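Local coordinates for glutamine amidotransferase domain-containing protein (Thermotoga maritima, PDB 1O1Y), which probably transfers the amide nitrogen of glutamine to an acceptor, as a class I glutamine amidotransferase, at residues Q84-I89 against Q104-V109; K135-F140 against K178-Q183; P157-R162 against F174-A179. All blocks are in the same frame, centred on the assembly; numbering follows the deposited sequence.

The three contacts lie within one glutamine amidotransferase fold, on and around its central mixed sheet. Interaction 1 comes first along the chain and pairs helices 78-92 and 102-109. Interactions 2 and 3 follow and end on neighbouring parts of the sheet, strands 179-182 and 173-176, sharing Lys-178 and Ala-179. The centres of interactions 2 and 3 are about 10 Å apart. The centre of interaction 1 lies about 12 Å from that of interaction 3 and 17 Å from that of interaction 2. Leu-106 packs on Phe-174, Ala-179 and the backbone of strand 179-182, so helix 102-109 is joined directly to the sheet.

Interaction 1. Residues Q84-I89 against Q104-V109; sequences QLIEEI and QMLAKV
Ile-86 of helix 78-92 meets Met-105, Leu-106 and Val-109 of helix 102-109, and these apolar contacts carry most of the interface. Its extended end brings CD1 to Met-105 CB at 3.8 Å (Met-105 is selenomethionine). The two side chains cross at about a right angle. Ile-86 CG2 lies 3.8 Å from Val-109 CG2 and 4.2 Å from Leu-106 CD1. CG1 stands anti to the carbonyl carbon (chi1 -66°) and CG2 anti to the backbone N, which sends one branch to Met-105 and the other to Val-109. An alanine here lacks both branches and would probably open a gap facing Met-105 CB and Leu-106 CD1, with Val-109 CG2 losing its methyl partner across the contact.

The second kind of contact is between a polar side chain and a methyl group. In the conformer described, one of two, the Glu-87 chain bends at chi2 and lays its carboxylate beside Val-109. There Glu-87 CD is 3.6 Å from Val-109 CG1, an approach that may not be fixed. The contact is van der Waals in nature. Val-109 CG1 is shared between this carboxylate and Ile-86 CG2.

The axes of 84-89 and 104-109 pass 10.2 Å apart at a crossing angle of -67°. Leu-63 of strand 60-63 touches both Ile-86 and Met-105. This is typical of one helix layer of a flavodoxin-like alpha/beta sandwich.

Interaction 2. Residues K135-F140 against K178-Q183; sequences KFFREF and KAVGLQ. With SO4 (sulfate ion), chain F.
The backbones of 135-140 and 178-183 stay well apart, with Phe-136 CA and Val-180 CA 9.0 Å from each other, and Phe-136 and Phe-137 bridge the space to Val-180 and Leu-182. The contact joins a loop between strands 125-130 and 143-150 to strand 179-182 in the central sheet of the flavodoxin-like fold. The loop has a short 3-10 segment at 135-136, then a type I beta turn from Phe-137 to Phe-140.

The Phe-137 ring reaches the strand tip to tip. Its CZ lies 3.6 Å from Val-180 CG1, which sits at the ring edge near its plane. The same CZ is 3.8 Å from Leu-182 CD2. Val-180 uses both its methyls: CG1 stands anti to the backbone N (chi1 176°) and meets Phe-137, while CG2 comes 4.0 Å from Phe-136 CD2. Phe-136 also approaches the backbone of Lys-178. Within the loop, Phe-137 CD1 lies 3.5 Å above the plane of the Phe-140 ring, over its centre. Leu-232 of helix 211-237 touches both Phe-136 and Phe-137, so the two rings are wedged between that helix and the sheet.

At Arg-138 the loop binds a sulfate ion, probably from the crystallisation liquor. Arg-235 NH1 also bonds to it. Arg-138 NH1 donates to sulfate O2 at 3.1 Å, with an N-H...O angle of 156° and O2 in the guanidinium plane.

Interaction 3. Residues P157-R162 against F174-A179; sequences PRRATR and FVYGKA
A beta hairpin of the central sheet, strands 161-165 and 173-176, brings Thr-161 opposite Val-175 and Arg-162 opposite Phe-174. Thr-161 and Val-175 form an antiparallel hydrogen-bonded pair. Thr-161 N donates to Val-175 O at 2.8 Å, and Val-175 N donates to Thr-161 O at 3.0 Å. Arg-162 and Phe-174 form the adjoining non-hydrogen-bonded pair. Two CA-H...O contacts add to the ladder. The closer one runs from Phe-174 CA to Thr-161 O at 3.1 Å.

A type I turn from Pro-157 to Ala-160 leads into the first strand and folds over the Phe-174 ring. Pro-157 CD sits over the centre of that ring, 4.3 Å above its plane. Ala-160 CB comes obliquely to Phe-174 CD2 at 3.7 Å. Leu-106 and Ala-107 of helix 102-109 also pack on the ring. A type II' turn from Tyr-176 to Ala-179, with Gly-177 at positive phi, leads into strand 179-182.

The outer part of the contact is made by Arg-159 and Tyr-176. The arginine chain bends at chi3, and Tyr-176 CZ lies over one face of the guanidinium, 3.6 Å above the plane and displaced toward the rim. The two planes are 60° apart. Arg-159 NH1 is 2.9 Å from Tyr-176 OH, but the angle is too poor for a hydrogen bond. The chemistry implies that backbone bonds set the register, while the ring contacts join the turn to the strand. The arginine and tyrosine touch closely without a well-formed hydrogen bond, so this outer contact is probably less directional than the backbone pair.

Interaction 1. Residues Q84-I89 against Q104-V109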
loop_
_atom_site.group_PDB
_atom_site.type_symbol
_atom_site.label_atom_id
_atom_site.label_comp_id
_atom_site.label_asym_id
_atom_site.label_seq_id
_atom_site.Cartn_x
_atom_site.Cartn_y
_atom_site.Cartn_z
ATOM N N GLN A 84 -6.947 11.887 -10.426
ATOM C CA GLN A 84 -7.845 12.972 -10.088
ATOM C C GLN A 84 -8.317 12.821 -8.646
ATOM O O GLN A 84 -8.375 13.822 -7.882
ATOM C CB GLN A 84 -9.058 13.042 -11.023
ATOM C CG GLN A 84 -8.686 13.435 -12.431
ATOM C CD GLN A 84 -9.840 13.370 -13.423
ATOM O OE1 GLN A 84 -10.775 12.582 -13.272
ATOM N NE2 GLN A 84 -9.753 14.188 -14.458
ATOM N N LEU A 85 -8.639 11.603 -8.239
ATOM C CA LEU A 85 -9.054 11.376 -6.832
ATOM C C LEU A 85 -7.940 11.695 -5.856
ATOM O O LEU A 85 -8.177 12.333 -4.812
ATOM C CB LEU A 85 -9.525 9.943 -6.608
ATOM C CG LEU A 85 -10.759 9.505 -7.381
ATOM C CD1 LEU A 85 -11.060 8.050 -7.072
ATOM C CD2 LEU A 85 -11.946 10.372 -7.072
ATOM N N ILE A 86 -6.713 11.292 -6.175
ATOM C CA ILE A 86 -5.585 11.581 -5.284
ATOM C C ILE A 86 -5.430 13.079 -5.087
ATOM O O ILE A 86 -5.247 13.520 -3.978
ATOM C CB ILE A 86 -4.257 10.943 -5.813
ATOM C CG1 ILE A 86 -4.291 9.426 -5.786
ATOM C CG2 ILE A 86 -3.066 11.362 -4.930
ATOM C CD1 ILE A 86 -3.112 8.737 -6.557
ATOM N N GLU A 87 -5.523 13.843 -6.161
ATOM C CA GLU A 87 -5.403 15.277 -6.100
ATOM C C GLU A 87 -6.473 15.847 -5.161
ATOM O O GLU A 87 -6.175 16.686 -4.287
ATOM C CB GLU A 87 -5.511 15.883 -7.494
ATOM C CG GLU A 87 -4.368 15.536 -8.431
ATOM C CD GLU A 87 -3.164 16.464 -8.310
ATOM O OE1 GLU A 87 -3.030 17.178 -7.275
ATOM O OE2 GLU A 87 -2.335 16.454 -9.259
ATOM N N GLU A 88 -7.696 15.341 -5.282
ATOM C CA GLU A 88 -8.788 15.826 -4.433
ATOM C C GLU A 88 -8.585 15.409 -2.971
ATOM O O GLU A 88 -8.889 16.179 -2.043
ATOM C CB GLU A 88 -10.120 15.277 -4.879
ATOM C CG GLU A 88 -10.637 15.702 -6.229
ATOM C CD GLU A 88 -12.013 15.087 -6.469
ATOM O OE1 GLU A 88 -12.942 15.359 -5.641
ATOM O OE2 GLU A 88 -12.150 14.314 -7.457
ATOM N N ILE A 89 -8.100 14.199 -2.778
ATOM C CA ILE A 89 -7.847 13.656 -1.443
ATOM C C ILE A 89 -6.773 14.493 -0.718
ATOM O O ILE A 89 -6.913 14.842 0.456
ATOM C CB ILE A 89 -7.450 12.169 -1.530
ATOM C CG1 ILE A 89 -8.658 11.282 -1.839
ATOM C CG2 ILE A 89 -6.769 11.704 -0.229
ATOM C CD1 ILE A 89 -8.337 9.926 -2.458
ATOM N N GLN A 104 3.614 4.773 -5.383
ATOM C CA GLN A 104 4.246 5.371 -6.562
ATOM C C GLN A 104 3.330 6.410 -7.195
ATOM O O GLN A 104 3.772 7.479 -7.604
ATOM C CB GLN A 104 4.552 4.264 -7.566
ATOM C CG GLN A 104 5.643 3.371 -7.053
ATOM C CD GLN A 104 5.739 2.070 -7.763
ATOM O OE1 GLN A 104 5.020 1.796 -8.737
ATOM N NE2 GLN A 104 6.635 1.237 -7.280
HETATM N N MSE A 105 2.028 6.135 -7.224
HETATM C CA MSE A 105 1.060 7.101 -7.755
HETATM C C MSE A 105 1.004 8.339 -6.883
HETATM O O MSE A 105 0.906 9.457 -7.389
HETATM C CB MSE A 105 -0.328 6.459 -7.883
HETATM C CG MSE A 105 -0.339 5.376 -8.970
HETATM SE SE MSE A 105 -2.051 4.494 -9.117
HETATM C CE MSE A 105 -3.087 5.953 -9.802
ATOM N N LEU A 106 1.073 8.150 -5.576
ATOM C CA LEU A 106 1.108 9.282 -4.661
ATOM C C LEU A 106 2.381 10.114 -4.888
ATOM O O LEU A 106 2.332 11.347 -4.949
ATOM C CB LEU A 106 1.045 8.811 -3.194
ATOM C CG LEU A 106 1.165 9.917 -2.122
ATOM C CD1 LEU A 106 0.056 10.949 -2.193
ATOM C CD2 LEU A 106 1.210 9.285 -0.713
ATOM N N ALA A 107 3.527 9.454 -4.981
ATOM C CA ALA A 107 4.796 10.148 -5.242
ATOM C C ALA A 107 4.743 10.984 -6.513
ATOM O O ALA A 107 5.210 12.108 -6.557
ATOM C CB ALA A 107 5.924 9.166 -5.338
ATOM N N LYS A 108 4.173 10.419 -7.569
ATOM C CA LYS A 108 4.005 11.131 -8.827
ATOM C C LYS A 108 3.144 12.403 -8.676
ATOM O O LYS A 108 3.480 13.443 -9.201
ATOM C CB LYS A 108 3.403 10.181 -9.896
ATOM C CG LYS A 108 3.087 10.871 -11.194
ATOM C CD LYS A 108 2.562 9.861 -12.240
ATOM C CE LYS A 108 1.775 10.563 -13.345
ATOM N NZ LYS A 108 1.269 9.671 -14.458
ATOM N N VAL A 109 2.017 12.290 -7.985
ATOM C CA VAL A 109 1.143 13.437 -7.775
ATOM C C VAL A 109 1.890 14.549 -7.019
ATOM O O VAL A 109 1.691 15.754 -7.279
ATOM C CB VAL A 109 -0.159 13.021 -7.096
ATOM C CG1 VAL A 109 -0.945 14.224 -6.661
ATOM C CG2 VAL A 109 -0.994 12.164 -8.042
#

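Interaction 2. Residues K135-F140 against K178-Q183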
loop_
_atom_site.group_PDB
_atom_site.type_symbol
_atom_site.label_atom_id
_atom_site.label_comp_id
_atom_site.label_asym_id
_atom_site.label_seq_id
_atom_site.Cartn_x
_atom_site.Cartn_y
_atom_site.Cartn_z
ATOM N N LYS A 135 4.783 10.191 13.833
ATOM C CA LYS A 135 3.823 9.665 14.789
ATOM C C LYS A 135 3.011 8.472 14.284
ATOM O O LYS A 135 2.650 7.608 15.083
ATOM C CB LYS A 135 2.851 10.773 15.210
ATOM C CG LYS A 135 1.911 11.263 14.098
ATOM C CD LYS A 135 0.971 12.382 14.638
ATOM C CE LYS A 135 0.077 12.929 13.537
ATOM N NZ LYS A 135 -0.859 13.966 14.106
ATOM N N PHE A 136 2.715 8.424 12.996
ATOM C CA PHE A 136 1.884 7.341 12.463
ATOM C C PHE A 136 2.556 5.985 12.657
ATOM O O PHE A 136 1.883 4.977 12.724
ATOM C CB PHE A 136 1.581 7.512 10.967
ATOM C CG PHE A 136 0.701 8.673 10.660
ATOM C CD1 PHE A 136 -0.421 8.945 11.445
ATOM C CD2 PHE A 136 0.968 9.504 9.583
ATOM C CE1 PHE A 136 -1.259 9.999 11.173
ATOM C CE2 PHE A 136 0.113 10.598 9.314
ATOM C CZ PHE A 136 -0.992 10.831 10.108
ATOM N N PHE A 137 3.895 6.001 12.668
ATOM C CA PHE A 137 4.708 4.788 12.720
ATOM C C PHE A 137 5.439 4.629 14.049
ATOM O O PHE A 137 6.369 3.843 14.148
ATOM C CB PHE A 137 5.678 4.774 11.546
ATOM C CG PHE A 137 4.975 4.634 10.229
ATOM C CD1 PHE A 137 4.565 3.406 9.797
ATOM C CD2 PHE A 137 4.602 5.750 9.490
ATOM C CE1 PHE A 137 3.911 3.247 8.586
ATOM C CE2 PHE A 137 3.926 5.581 8.266
ATOM C CZ PHE A 137 3.584 4.358 7.832
ATOM N N ARG A 138 5.010 5.360 15.069
ATOM C CA ARG A 138 5.674 5.318 16.352
ATOM C C ARG A 138 5.823 3.926 16.957
ATOM O O ARG A 138 6.826 3.628 17.620
ATOM C CB ARG A 138 4.967 6.256 17.327
ATOM C CG ARG A 138 5.796 6.731 18.513
ATOM C CD ARG A 138 5.572 8.260 18.873
ATOM N NE ARG A 138 5.877 9.231 17.778
ATOM C CZ ARG A 138 5.397 10.491 17.717
ATOM N NH1 ARG A 138 4.569 10.947 18.635
ATOM N NH2 ARG A 138 5.719 11.300 16.719
ATOM N N GLU A 139 4.867 3.036 16.708
ATOM C CA GLU A 139 4.933 1.687 17.262
ATOM C C GLU A 139 5.826 0.763 16.456
ATOM O O GLU A 139 6.103 -0.367 16.911
ATOM C CB GLU A 139 3.546 1.049 17.296
ATOM C CG GLU A 139 2.700 1.540 18.448
ATOM C CD GLU A 139 2.318 2.994 18.316
ATOM O OE1 GLU A 139 2.546 3.760 19.285
ATOM O OE2 GLU A 139 1.781 3.364 17.241
ATOM N N PHE A 140 6.284 1.215 15.280
ATOM C CA PHE A 140 7.027 0.334 14.380
ATOM C C PHE A 140 8.474 0.247 14.864
ATOM O O PHE A 140 9.012 1.226 15.363
ATOM C CB PHE A 140 6.990 0.852 12.935
ATOM C CG PHE A 140 5.696 0.569 12.200
ATOM C CD1 PHE A 140 4.487 1.045 12.667
ATOM C CD2 PHE A 140 5.724 -0.106 10.996
ATOM C CE1 PHE A 140 3.326 0.788 11.974
ATOM C CE2 PHE A 140 4.567 -0.347 10.298
ATOM C CZ PHE A 140 3.351 0.083 10.801
ATOM N N LYS A 178 -1.342 14.104 5.831
ATOM C CA LYS A 178 -2.058 12.892 6.201
ATOM C C LYS A 178 -1.997 11.775 5.169
ATOM O O LYS A 178 -2.700 10.756 5.302
ATOM C CB LYS A 178 -3.485 13.267 6.516
ATOM C CG LYS A 178 -3.520 14.173 7.750
ATOM C CD LYS A 178 -4.708 15.104 7.748
ATOM C CE LYS A 178 -5.984 14.479 8.243
ATOM N NZ LYS A 178 -7.060 15.544 8.497
ATOM N N ALA A 179 -1.140 11.946 4.168
ATOM C CA ALA A 179 -0.940 10.937 3.133
ATOM C C ALA A 179 0.348 10.173 3.343
ATOM O O ALA A 179 1.404 10.751 3.616
ATOM C CB ALA A 179 -0.933 11.578 1.746
ATOM N N VAL A 180 0.216 8.869 3.224
ATOM C CA VAL A 180 1.277 7.923 3.500
ATOM C C VAL A 180 1.465 7.068 2.287
ATOM O O VAL A 180 0.504 6.597 1.701
ATOM C CB VAL A 180 0.899 7.048 4.722
ATOM C CG1 VAL A 180 1.953 5.948 4.989
ATOM C CG2 VAL A 180 0.638 7.906 5.966
ATOM N N GLY A 181 2.702 6.853 1.882
ATOM C CA GLY A 181 3.017 5.886 0.846
ATOM C C GLY A 181 3.970 4.839 1.361
ATOM O O GLY A 181 5.005 5.169 1.895
ATOM N N LEU A 182 3.619 3.569 1.182
ATOM C CA LEU A 182 4.497 2.444 1.544
ATOM C C LEU A 182 4.710 1.596 0.323
ATOM O O LEU A 182 3.764 1.183 -0.298
ATOM C CB LEU A 182 3.862 1.597 2.662
ATOM C CG LEU A 182 3.549 2.234 3.991
ATOM C CD1 LEU A 182 2.952 1.183 4.959
ATOM C CD2 LEU A 182 4.769 2.896 4.578
ATOM N N GLN A 183 5.961 1.344 -0.037
ATOM C CA GLN A 183 6.252 0.496 -1.176
ATOM C C GLN A 183 5.865 -0.978 -0.898
ATOM O O GLN A 183 5.463 -1.742 -1.805
ATOM C CB GLN A 183 7.731 0.620 -1.518
ATOM C CG GLN A 183 8.180 -0.279 -2.642
ATOM C CD GLN A 183 7.599 0.176 -3.966
ATOM O OE1 GLN A 183 8.091 1.153 -4.537
ATOM N NE2 GLN A 183 6.556 -0.516 -4.451
HETATM S S SO4 F . 2.324 9.247 20.843
HETATM O O1 SO4 F . 2.508 7.860 21.033
HETATM O O2 SO4 F . 3.528 9.890 21.354
HETATM O O3 SO4 F . 1.250 9.822 21.593
HETATM O O4 SO4 F . 2.108 9.499 19.470
#

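Interaction 3. Residues P157-R162 against F174-A179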
loop_
_atom_site.group_PDB
_atom_site.type_symbol
_atom_site.label_atom_id
_atom_site.label_comp_id
_atom_site.label_asym_id
_atom_site.label_seq_id
_atom_site.Cartn_x
_atom_site.Cartn_y
_atom_site.Cartn_z
ATOM N N PRO A 157 9.378 12.731 -2.777
ATOM C CA PRO A 157 8.847 14.036 -3.129
ATOM C C PRO A 157 9.406 15.116 -2.223
ATOM O O PRO A 157 9.720 14.879 -1.048
ATOM C CB PRO A 157 7.353 13.890 -2.891
ATOM C CG PRO A 157 7.059 12.438 -3.057
ATOM C CD PRO A 157 8.298 11.762 -2.493
ATOM N N ARG A 158 9.511 16.290 -2.786
ATOM C CA ARG A 158 10.158 17.398 -2.101
ATOM C C ARG A 158 9.463 17.675 -0.785
ATOM O O ARG A 158 10.100 17.902 0.237
ATOM C CB ARG A 158 10.145 18.644 -2.953
ATOM C CG ARG A 158 10.907 19.796 -2.287
ATOM C CD ARG A 158 10.944 21.073 -3.113
ATOM N NE ARG A 158 9.629 21.334 -3.684
ATOM C CZ ARG A 158 8.690 22.082 -3.124
ATOM N NH1 ARG A 158 8.916 22.736 -1.986
ATOM N NH2 ARG A 158 7.520 22.208 -3.737
ATOM N N ARG A 159 8.155 17.665 -0.773
ATOM C CA ARG A 159 7.538 18.043 0.504
ATOM C C ARG A 159 7.436 16.863 1.545
ATOM O O ARG A 159 7.035 17.048 2.703
ATOM C CB ARG A 159 6.185 18.684 0.192
ATOM C CG ARG A 159 6.290 20.069 -0.522
ATOM C CD ARG A 159 4.985 20.489 -1.254
ATOM N NE ARG A 159 4.659 19.585 -2.378
ATOM C CZ ARG A 159 3.466 19.497 -2.987
ATOM N NH1 ARG A 159 2.429 20.241 -2.593
ATOM N NH2 ARG A 159 3.306 18.654 -4.003
ATOM N N ALA A 160 7.855 15.669 1.147
ATOM C CA ALA A 160 7.635 14.481 1.951
ATOM C C ALA A 160 8.769 14.165 2.914
ATOM O O ALA A 160 9.943 14.536 2.697
ATOM C CB ALA A 160 7.380 13.279 1.033
ATOM N N THR A 161 8.406 13.482 3.994
ATOM C CA THR A 161 9.351 12.903 4.937
ATOM C C THR A 161 9.573 11.471 4.631
ATOM O O THR A 161 8.623 10.710 4.574
ATOM C CB THR A 161 8.763 13.040 6.341
ATOM O OG1 THR A 161 8.647 14.433 6.600
ATOM C CG2 THR A 161 9.743 12.533 7.402
ATOM N N ARG A 162 10.821 11.057 4.435
ATOM C CA ARG A 162 11.105 9.624 4.311
ATOM C C ARG A 162 10.932 8.961 5.674
ATOM O O ARG A 162 11.442 9.463 6.668
ATOM C CB ARG A 162 12.549 9.377 3.881
ATOM C CG ARG A 162 12.861 7.895 3.612
ATOM C CD ARG A 162 14.293 7.612 3.175
ATOM N NE ARG A 162 14.594 8.240 1.883
ATOM C CZ ARG A 162 15.329 9.325 1.679
ATOM N NH1 ARG A 162 15.954 9.999 2.667
ATOM N NH2 ARG A 162 15.453 9.751 0.426
ATOM N N PHE A 174 7.068 6.976 2.842
ATOM C CA PHE A 174 7.107 8.392 3.097
ATOM C C PHE A 174 5.762 8.874 3.571
ATOM O O PHE A 174 4.772 8.204 3.417
ATOM C CB PHE A 174 7.573 9.176 1.860
ATOM C CG PHE A 174 6.612 9.108 0.700
ATOM C CD1 PHE A 174 6.682 8.076 -0.231
ATOM C CD2 PHE A 174 5.611 10.061 0.567
ATOM C CE1 PHE A 174 5.786 8.026 -1.285
ATOM C CE2 PHE A 174 4.715 10.019 -0.520
ATOM C CZ PHE A 174 4.799 8.993 -1.433
ATOM N N VAL A 175 5.773 10.062 4.151
ATOM C CA VAL A 175 4.573 10.724 4.620
ATOM C C VAL A 175 4.591 12.191 4.134
ATOM O O VAL A 175 5.645 12.856 4.068
ATOM C CB VAL A 175 4.468 10.708 6.173
ATOM C CG1 VAL A 175 3.323 11.587 6.671
ATOM C CG2 VAL A 175 4.340 9.311 6.692
ATOM N N TYR A 176 3.419 12.663 3.764
ATOM C CA TYR A 176 3.180 14.054 3.369
ATOM C C TYR A 176 1.822 14.421 3.923
ATOM O O TYR A 176 0.813 13.966 3.429
ATOM C CB TYR A 176 3.186 14.185 1.842
ATOM C CG TYR A 176 2.805 15.566 1.337
ATOM C CD1 TYR A 176 3.711 16.594 1.323
ATOM C CD2 TYR A 176 1.514 15.831 0.917
ATOM C CE1 TYR A 176 3.327 17.862 0.892
ATOM C CE2 TYR A 176 1.147 17.082 0.475
ATOM C CZ TYR A 176 2.058 18.086 0.471
ATOM O OH TYR A 176 1.694 19.346 0.039
ATOM N N GLY A 177 1.802 15.201 4.992
ATOM C CA GLY A 177 0.551 15.590 5.641
ATOM C C GLY A 177 -0.089 14.350 6.227
ATOM O O GLY A 177 0.549 13.592 6.957
ATOM N N LYS A 178 -1.342 14.104 5.831
ATOM C CA LYS A 178 -2.058 12.892 6.201
ATOM C C LYS A 178 -1.997 11.775 5.169
ATOM O O LYS A 178 -2.700 10.756 5.302
ATOM C CB LYS A 178 -3.485 13.267 6.516
ATOM C CG LYS A 178 -3.520 14.173 7.750
ATOM C CD LYS A 178 -4.708 15.104 7.748
ATOM C CE LYS A 178 -5.984 14.479 8.243
ATOM N NZ LYS A 178 -7.060 15.544 8.497
ATOM N N ALA A 179 -1.140 11.946 4.168
ATOM C CA ALA A 179 -0.940 10.937 3.133
ATOM C C ALA A 179 0.348 10.173 3.343
ATOM O O ALA A 179 1.404 10.751 3.616
ATOM C CB ALA A 179 -0.933 11.578 1.746
#